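Shikimate dehydrogenase-like protein HI_0607 (Haemophilus influenzae, PDB 1NPY) catalyses the NADP(+)-dependent oxidation of shikimate to 3-dehydroshikimate in vitro, but with much lower activity than classical shikimate dehydrogenases, so its biological substrate may be another. Local coordinates at residues A[10-15]-A[43-48]; A[104-109]-A[236-241]; A[122-127]-A[133-138]. All coordinates share one frame; numbering follows the deposited sequence.

Contact 1 of 3, residues A[10-15]-A[43-48]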
loop_
_atom_site.group_PDB
_atom_site.type_symbol
_atom_site.label_atom_id
_atom_site.label_comp_id
_atom_site.label_asym_id
_atom_site.label_seq_id
_atom_site.Cartn_x
_atom_site.Cartn_y
_atom_site.Cartn_z
ATOM N N MET A 10 3.181 11.537 -12.502
ATOM C CA MET A 10 2.028 10.858 -13.092
ATOM C C MET A 10 1.766 9.476 -12.521
ATOM O O MET A 10 2.500 8.990 -11.653
ATOM C CB MET A 10 2.279 10.738 -14.596
ATOM C CG MET A 10 3.440 9.859 -15.033
ATOM S SD MET A 10 3.539 9.708 -16.814
ATOM C CE MET A 10 2.413 8.349 -17.033
ATOM N N SER A 11 0.685 8.857 -12.993
ATOM C CA SER A 11 0.441 7.459 -12.663
ATOM C C SER A 11 -0.018 6.730 -13.942
ATOM O O SER A 11 -0.498 7.357 -14.887
ATOM C CB SER A 11 -0.619 7.303 -11.586
ATOM O OG SER A 11 -1.901 7.728 -11.999
ATOM N N LEU A 12 0.162 5.417 -13.925
ATOM C CA LEU A 12 -0.311 4.535 -14.988
ATOM C C LEU A 12 -1.111 3.415 -14.352
ATOM O O LEU A 12 -0.603 2.723 -13.482
ATOM C CB LEU A 12 0.861 3.923 -15.762
ATOM C CG LEU A 12 1.582 4.798 -16.771
ATOM C CD1 LEU A 12 2.857 4.097 -17.175
ATOM C CD2 LEU A 12 0.735 5.103 -18.022
ATOM N N SER A 13 -2.346 3.203 -14.812
ATOM C CA SER A 13 -3.205 2.146 -14.292
ATOM C C SER A 13 -4.194 1.769 -15.384
ATOM O O SER A 13 -4.504 2.580 -16.255
ATOM C CB SER A 13 -4.126 2.578 -13.148
ATOM O OG SER A 13 -3.718 3.762 -12.516
ATOM N N GLY A 14 -4.759 0.575 -15.253
ATOM C CA GLY A 14 -5.780 0.128 -16.186
ATOM C C GLY A 14 -7.084 0.866 -15.949
ATOM O O GLY A 14 -7.869 1.067 -16.897
ATOM N N ARG A 15 -7.292 1.302 -14.705
ATOM C CA ARG A 15 -8.491 2.037 -14.310
ATOM C C ARG A 15 -8.088 3.204 -13.415
ATOM O O ARG A 15 -8.074 3.086 -12.186
ATOM C CB ARG A 15 -9.502 1.130 -13.586
ATOM C CG ARG A 15 -10.198 0.127 -14.510
ATOM C CD ARG A 15 -10.746 0.680 -15.830
ATOM N NE ARG A 15 -11.983 1.444 -15.691
ATOM C CZ ARG A 15 -13.166 0.924 -15.390
ATOM N NH1 ARG A 15 -13.306 -0.378 -15.156
ATOM N NH2 ARG A 15 -14.221 1.725 -15.299
ATOM N N GLN A 43 -2.279 0.909 -23.068
ATOM C CA GLN A 43 -2.351 -0.499 -23.452
ATOM C C GLN A 43 -1.005 -1.006 -23.945
ATOM O O GLN A 43 -0.900 -2.119 -24.472
ATOM C CB GLN A 43 -3.434 -0.713 -24.512
ATOM C CG GLN A 43 -4.838 -0.312 -24.090
ATOM C CD GLN A 43 -5.824 -0.740 -25.142
ATOM O OE1 GLN A 43 -6.061 -0.006 -26.103
ATOM N NE2 GLN A 43 -6.328 -1.962 -25.019
ATOM N N ASP A 44 0.058 -0.245 -23.700
ATOM C CA ASP A 44 1.403 -0.628 -24.109
ATOM C C ASP A 44 2.434 -0.179 -23.080
ATOM O O ASP A 44 3.089 0.855 -23.286
ATOM C CB ASP A 44 1.693 0.060 -25.440
ATOM C CG ASP A 44 3.015 -0.313 -26.070
ATOM O OD1 ASP A 44 3.885 -1.023 -25.505
ATOM O OD2 ASP A 44 3.265 0.117 -27.212
ATOM N N ILE A 45 2.569 -0.955 -22.006
ATOM C CA ILE A 45 3.442 -0.612 -20.882
ATOM C C ILE A 45 4.868 -0.351 -21.359
ATOM O O ILE A 45 5.529 0.571 -20.841
ATOM C CB ILE A 45 3.346 -1.668 -19.740
ATOM C CG1 ILE A 45 3.969 -1.188 -18.421
ATOM C CG2 ILE A 45 4.019 -2.950 -20.156
ATOM C CD1 ILE A 45 3.444 0.161 -17.955
ATOM N N GLU A 46 5.359 -1.149 -22.310
ATOM C CA GLU A 46 6.707 -0.938 -22.827
ATOM C C GLU A 46 6.957 0.492 -23.289
ATOM O O GLU A 46 7.913 1.159 -22.875
ATOM C CB GLU A 46 7.041 -1.893 -23.978
ATOM C CG GLU A 46 8.363 -1.632 -24.653
ATOM C CD GLU A 46 8.666 -2.603 -25.786
ATOM O OE1 GLU A 46 7.866 -3.494 -26.139
ATOM O OE2 GLU A 46 9.752 -2.440 -26.341
ATOM N N HIS A 47 6.101 0.979 -24.174
ATOM C CA HIS A 47 6.321 2.315 -24.732
ATOM C C HIS A 47 5.855 3.422 -23.796
ATOM O O HIS A 47 6.351 4.544 -23.887
ATOM C CB HIS A 47 5.746 2.439 -26.146
ATOM C CG HIS A 47 6.402 1.521 -27.124
ATOM N ND1 HIS A 47 7.713 1.668 -27.518
ATOM C CD2 HIS A 47 5.962 0.382 -27.707
ATOM C CE1 HIS A 47 8.046 0.667 -28.314
ATOM N NE2 HIS A 47 6.985 -0.093 -28.494
ATOM N N ALA A 48 4.975 3.101 -22.856
ATOM C CA ALA A 48 4.642 4.048 -21.796
ATOM C C ALA A 48 5.858 4.334 -20.920
ATOM O O ALA A 48 6.182 5.507 -20.698
ATOM C CB ALA A 48 3.502 3.521 -20.977
#
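With CG of Leu12 anti to its own carbonyl carbon (chi1 -77°), the isobutyl group reaches from the end of strand 7-12 toward the first turn of helix 45-55. Ile45 answers from the helix: its CG1 branch lies anti to the backbone N (chi1 -166°), and the CB bond does not aim at the strand, yet the chain carries CD1 in that direction. A single methyl of Leu12 does all the touching. CD1 lies 4.1 Å from CD1 of Ile45 and 3.9 Å from CB of Ala48, one turn further along. The contact is small and purely apolar. Helix 45-55 forms the beta-alpha-beta crossover from strand 35-40 to strand 59-62 in the substrate-binding domain and packs over strand 7-12, which lies between them; Ile49 and Phe40 also pack on Leu12. Asp44, at the N-cap, caps the helix by accepting from His47 N: the bond to OD1, 3.3 Å, is nearly straight, but the donor stands above the carboxylate plane, about 70° out of it. Ile45 also touches Phe66, and its side chain is about 9 Å from that of Lys67, the inferred proton donor/acceptor.

Contact 2 of 3, residues A[104-109]-A[236-241]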
loop_
_atom_site.group_PDB
_atom_site.type_symbol
_atom_site.label_atom_id
_atom_site.label_comp_id
_atom_site.label_asym_id
_atom_site.label_seq_id
_atom_site.Cartn_x
_atom_site.Cartn_y
_atom_site.Cartn_z
ATOM N N TYR A 104 4.937 -1.402 0.459
ATOM C CA TYR A 104 5.848 -2.068 1.373
ATOM C C TYR A 104 6.450 -1.072 2.372
ATOM O O TYR A 104 6.442 -1.307 3.583
ATOM C CB TYR A 104 6.923 -2.813 0.564
ATOM C CG TYR A 104 8.052 -3.342 1.411
ATOM C CD1 TYR A 104 7.956 -4.584 2.037
ATOM C CD2 TYR A 104 9.193 -2.569 1.651
ATOM C CE1 TYR A 104 8.963 -5.032 2.880
ATOM C CE2 TYR A 104 10.205 -3.032 2.468
ATOM C CZ TYR A 104 10.091 -4.265 3.068
ATOM O OH TYR A 104 11.113 -4.690 3.899
ATOM N N ILE A 105 6.976 0.046 1.876
ATOM C CA ILE A 105 7.569 1.055 2.754
ATOM C C ILE A 105 6.540 1.533 3.774
ATOM O O ILE A 105 6.862 1.668 4.956
ATOM C CB ILE A 105 8.199 2.207 1.953
ATOM C CG1 ILE A 105 9.325 1.693 1.055
ATOM C CG2 ILE A 105 8.790 3.291 2.846
ATOM C CD1 ILE A 105 9.793 2.696 0.040
ATOM N N ALA A 106 5.326 1.836 3.327
ATOM C CA ALA A 106 4.276 2.324 4.226
ATOM C C ALA A 106 3.961 1.328 5.332
ATOM O O ALA A 106 3.761 1.732 6.483
ATOM C CB ALA A 106 2.997 2.681 3.451
ATOM N N ILE A 107 3.951 0.039 5.010
ATOM C CA ILE A 107 3.545 -0.956 5.994
ATOM C C ILE A 107 4.649 -1.080 7.049
ATOM O O ILE A 107 4.378 -1.076 8.250
ATOM C CB ILE A 107 3.147 -2.312 5.396
ATOM C CG1 ILE A 107 1.865 -2.169 4.565
ATOM C CG2 ILE A 107 2.864 -3.252 6.571
ATOM C CD1 ILE A 107 1.822 -3.066 3.379
ATOM N N VAL A 108 5.896 -1.088 6.591
ATOM C CA VAL A 108 7.051 -1.089 7.496
ATOM C C VAL A 108 7.000 0.131 8.419
ATOM O O VAL A 108 7.234 0.016 9.627
ATOM C CB VAL A 108 8.373 -1.080 6.707
ATOM C CG1 VAL A 108 9.572 -0.831 7.651
ATOM C CG2 VAL A 108 8.581 -2.370 5.930
ATOM N N LYS A 109 6.741 1.308 7.858
ATOM C CA LYS A 109 6.571 2.517 8.643
ATOM C C LYS A 109 5.450 2.495 9.676
ATOM O O LYS A 109 5.629 3.000 10.791
ATOM C CB LYS A 109 6.463 3.774 7.763
ATOM C CG LYS A 109 7.772 4.120 7.045
ATOM C CD LYS A 109 7.800 5.532 6.468
ATOM C CE LYS A 109 9.204 6.045 6.096
ATOM N NZ LYS A 109 10.302 5.404 6.884
ATOM N N ALA A 236 -6.830 3.573 5.132
ATOM C CA ALA A 236 -6.647 4.958 4.721
ATOM C C ALA A 236 -5.240 5.442 5.066
ATOM O O ALA A 236 -4.636 6.194 4.300
ATOM C CB ALA A 236 -7.687 5.856 5.337
ATOM N N ALA A 237 -4.753 5.060 6.243
ATOM C CA ALA A 237 -3.383 5.391 6.607
ATOM C C ALA A 237 -2.364 4.831 5.622
ATOM O O ALA A 237 -1.333 5.482 5.413
ATOM C CB ALA A 237 -3.033 4.900 7.999
ATOM N N VAL A 238 -2.600 3.614 5.124
ATOM C CA VAL A 238 -1.733 3.004 4.135
ATOM C C VAL A 238 -1.751 3.809 2.840
ATOM O O VAL A 238 -0.697 4.153 2.299
ATOM C CB VAL A 238 -2.047 1.522 3.865
ATOM C CG1 VAL A 238 -1.118 0.984 2.821
ATOM C CG2 VAL A 238 -1.857 0.670 5.114
ATOM N N ILE A 239 -2.941 4.138 2.337
ATOM C CA ILE A 239 -3.022 4.824 1.047
ATOM C C ILE A 239 -2.346 6.180 1.126
ATOM O O ILE A 239 -1.635 6.593 0.196
ATOM C CB ILE A 239 -4.470 4.993 0.590
ATOM C CG1 ILE A 239 -5.059 3.624 0.257
ATOM C CG2 ILE A 239 -4.574 5.870 -0.643
ATOM C CD1 ILE A 239 -6.492 3.683 -0.178
ATOM N N VAL A 240 -2.601 6.879 2.228
ATOM C CA VAL A 240 -1.987 8.188 2.382
ATOM C C VAL A 240 -0.466 8.120 2.514
ATOM O O VAL A 240 0.248 8.873 1.845
ATOM C CB VAL A 240 -2.616 8.987 3.542
ATOM C CG1 VAL A 240 -1.804 10.279 3.754
ATOM C CG2 VAL A 240 -4.066 9.299 3.227
ATOM N N LEU A 241 0.063 7.215 3.329
ATOM C CA LEU A 241 1.494 7.179 3.579
ATOM C C LEU A 241 2.213 6.709 2.326
ATOM O O LEU A 241 3.278 7.249 2.019
ATOM C CB LEU A 241 1.826 6.261 4.763
ATOM C CG LEU A 241 3.294 6.197 5.195
ATOM C CD1 LEU A 241 3.864 7.602 5.368
ATOM C CD2 LEU A 241 3.366 5.383 6.502
#
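Leu241 packs against Ala106 where helix 102-113 and helix 235-251, the two helices that connect the substrate-binding domain and the Rossmann-type NADP domain, cross. The N-to-C directions of the two short segments make an angle of 124°, and their axes come within 8.9 Å of each other. Ala106 sits where the backbones come nearest, its CA 5.6 Å from the CA of Leu241.

The apolar contacts centre on the Ala106 methyl. Its CB faces the stem of Leu241, 3.9 Å from CG and 4.0 Å from CB, so the leucine meets it with its branch point. On the preceding turn of helix 235-251 the side chain of Val238 is only marginally in contact, its CG1 4.5 Å from Ala106 CB. Val238 also packs on Met130, which by similarity lies at the NADP(+) site, and its side chain is about 4 Å from that of Asp103, inferred to bind the substrate.

Contacts with backbone and with the root of a charged side chain complete the crossing. The carbonyl O of Val238 comes to 4.1 Å from Ala106 CB, nearer than its side chain. In Leu241, CG stands anti to the backbone N (chi1 -176°), which carries the branch across to helix 102-113. There CD2 settles beside the Ala106 carbonyl. Lys109 meets the same methyl only with the root of its side chain; the rest leads away from the leucine, is bent at chi4, and touches Glu245. Between Lys109 CB and Leu241 CD2 the distance is 3.7 Å, the same as from that methyl to Ala106 O.

Contact 3 of 3, residues A[122-127]-A[133-138]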
loop_
_atom_site.group_PDB
_atom_site.type_symbol
_atom_site.label_atom_id
_atom_site.label_comp_id
_atom_site.label_asym_id
_atom_site.label_seq_id
_atom_site.Cartn_x
_atom_site.Cartn_y
_atom_site.Cartn_z
ATOM N N VAL A 122 1.073 -12.926 14.823
ATOM C CA VAL A 122 0.330 -12.249 13.754
ATOM C C VAL A 122 -0.455 -13.269 12.922
ATOM O O VAL A 122 0.057 -14.331 12.608
ATOM C CB VAL A 122 1.295 -11.518 12.802
ATOM C CG1 VAL A 122 0.529 -10.730 11.736
ATOM C CG2 VAL A 122 2.179 -10.580 13.621
ATOM N N ILE A 123 -1.696 -12.948 12.551
ATOM C CA ILE A 123 -2.409 -13.666 11.501
ATOM C C ILE A 123 -2.830 -12.699 10.413
ATOM O O ILE A 123 -3.448 -11.675 10.702
ATOM C CB ILE A 123 -3.633 -14.442 12.047
ATOM C CG1 ILE A 123 -3.183 -15.528 13.023
ATOM C CG2 ILE A 123 -4.456 -15.024 10.891
ATOM C CD1 ILE A 123 -4.389 -16.333 13.540
ATOM N N VAL A 124 -2.426 -12.993 9.181
ATOM C CA VAL A 124 -2.847 -12.273 7.989
ATOM C C VAL A 124 -3.961 -13.054 7.285
ATOM O O VAL A 124 -3.773 -14.218 6.928
ATOM C CB VAL A 124 -1.669 -12.062 7.012
ATOM C CG1 VAL A 124 -2.145 -11.397 5.745
ATOM C CG2 VAL A 124 -0.547 -11.225 7.638
ATOM N N HIS A 125 -5.140 -12.454 7.144
ATOM C CA HIS A 125 -6.233 -13.036 6.386
ATOM C C HIS A 125 -6.151 -12.492 4.967
ATOM O O HIS A 125 -6.395 -11.318 4.708
ATOM C CB HIS A 125 -7.575 -12.690 7.039
ATOM C CG HIS A 125 -8.750 -13.430 6.481
ATOM N ND1 HIS A 125 -10.031 -13.239 6.958
ATOM C CD2 HIS A 125 -8.838 -14.419 5.563
ATOM C CE1 HIS A 125 -10.861 -14.055 6.331
ATOM N NE2 HIS A 125 -10.163 -14.776 5.470
ATOM N N GLY A 126 -5.819 -13.376 4.035
ATOM C CA GLY A 126 -5.801 -13.065 2.619
ATOM C C GLY A 126 -4.481 -13.457 1.983
ATOM O O GLY A 126 -3.491 -13.678 2.671
ATOM N N SER A 127 -4.481 -13.588 0.660
ATOM C CA SER A 127 -3.296 -14.048 -0.059
ATOM C C SER A 127 -3.024 -13.199 -1.283
ATOM O O SER A 127 -2.111 -13.514 -2.039
ATOM C CB SER A 127 -3.406 -15.528 -0.441
ATOM O OG SER A 127 -4.454 -15.727 -1.377
ATOM N N ALA A 133 3.049 -7.582 0.340
ATOM C CA ALA A 133 3.654 -6.408 0.962
ATOM C C ALA A 133 3.535 -6.461 2.482
ATOM O O ALA A 133 4.511 -6.242 3.179
ATOM C CB ALA A 133 3.000 -5.137 0.468
ATOM N N VAL A 134 2.372 -6.837 2.994
ATOM C CA VAL A 134 2.181 -7.004 4.431
ATOM C C VAL A 134 3.097 -8.082 5.029
ATOM O O VAL A 134 3.810 -7.827 6.011
ATOM C CB VAL A 134 0.685 -7.273 4.726
ATOM C CG1 VAL A 134 0.549 -7.761 6.158
ATOM C CG2 VAL A 134 -0.131 -5.995 4.420
ATOM N N VAL A 135 3.081 -9.277 4.443
ATOM C CA VAL A 135 3.857 -10.398 4.947
ATOM C C VAL A 135 5.345 -10.058 4.935
ATOM O O VAL A 135 6.068 -10.337 5.900
ATOM C CB VAL A 135 3.542 -11.688 4.187
ATOM C CG1 VAL A 135 4.467 -12.830 4.617
ATOM C CG2 VAL A 135 2.098 -12.068 4.430
ATOM N N ALA A 136 5.802 -9.449 3.844
ATOM C CA ALA A 136 7.218 -9.102 3.727
ATOM C C ALA A 136 7.642 -8.016 4.695
ATOM O O ALA A 136 8.766 -8.019 5.218
ATOM C CB ALA A 136 7.529 -8.676 2.288
ATOM N N ALA A 137 6.748 -7.057 4.907
ATOM C CA ALA A 137 7.016 -5.981 5.848
ATOM C C ALA A 137 7.152 -6.508 7.268
ATOM O O ALA A 137 8.042 -6.088 8.020
ATOM C CB ALA A 137 5.974 -4.878 5.751
ATOM N N PHE A 138 6.273 -7.436 7.638
ATOM C CA PHE A 138 6.414 -8.050 8.959
ATOM C C PHE A 138 7.702 -8.853 9.069
ATOM O O PHE A 138 8.401 -8.765 10.075
ATOM C CB PHE A 138 5.178 -8.872 9.320
ATOM C CG PHE A 138 4.064 -8.042 9.899
ATOM C CD1 PHE A 138 4.089 -7.650 11.226
ATOM C CD2 PHE A 138 2.995 -7.641 9.110
ATOM C CE1 PHE A 138 3.098 -6.889 11.766
ATOM C CE2 PHE A 138 1.973 -6.901 9.654
ATOM C CZ PHE A 138 2.023 -6.512 10.981
#
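Val124 and Val134 lie alongside one another, pointing contrary ways, the strand residue against the helix residue of a Rossmann-type beta-alpha-beta unit. Strand 122-125 and helix 131-140 run nearly antiparallel, at 165° between the short segments, with their axes 10.1 Å apart. The turn joining them carries Gly126 and Ser127, part of the NADP(+) site by similarity. Gly126 has phi 128° and psi 161°, backbone angles that suit glycine, which has no CB to meet the carbonyl O of His125.

Of the two Val124 branches, CG2 does the work. It lies anti to the carbonyl carbon, and it meets the Val134 branch that is anti to its own backbone N, with 3.9 Å between Val124 CG2 and Val134 CG1. The same Val124 methyl also approaches CG2 of Val135, the next residue on the helix, so it faces two successive valines. Val134 CG1 lies in the ring plane, at the edge of Phe138, while Phe143 stacks edge-to-face with that ring. At the other end of the strand segment Val122 CG2 approaches the CD1-CE1 side of the ring obliquely, 4.2 Å from Phe138 CE1.

Overall arrangement
All three contacts are apolar between their segments, but they differ in depth. Contact 3 is fully buried, between sheet and helix in the NADP domain; contact 1 is a slighter, partly buried strand-helix contact in the substrate domain, and contact 2, nearest the chain's centre yet only partly buried, joins helices and has a charged side chain at its margin. Contacts 2 and 3 touch directly: Ile107 and Val108 pack on Ala137, and Ile107 also meets Val134, so helix 102-113 packs against both helix 235-251 and helix 131-140. Contact 1 stands apart, its centre about 23 Å from that of contact 2 and about 28 Å from that of contact 3, across the chain's centre.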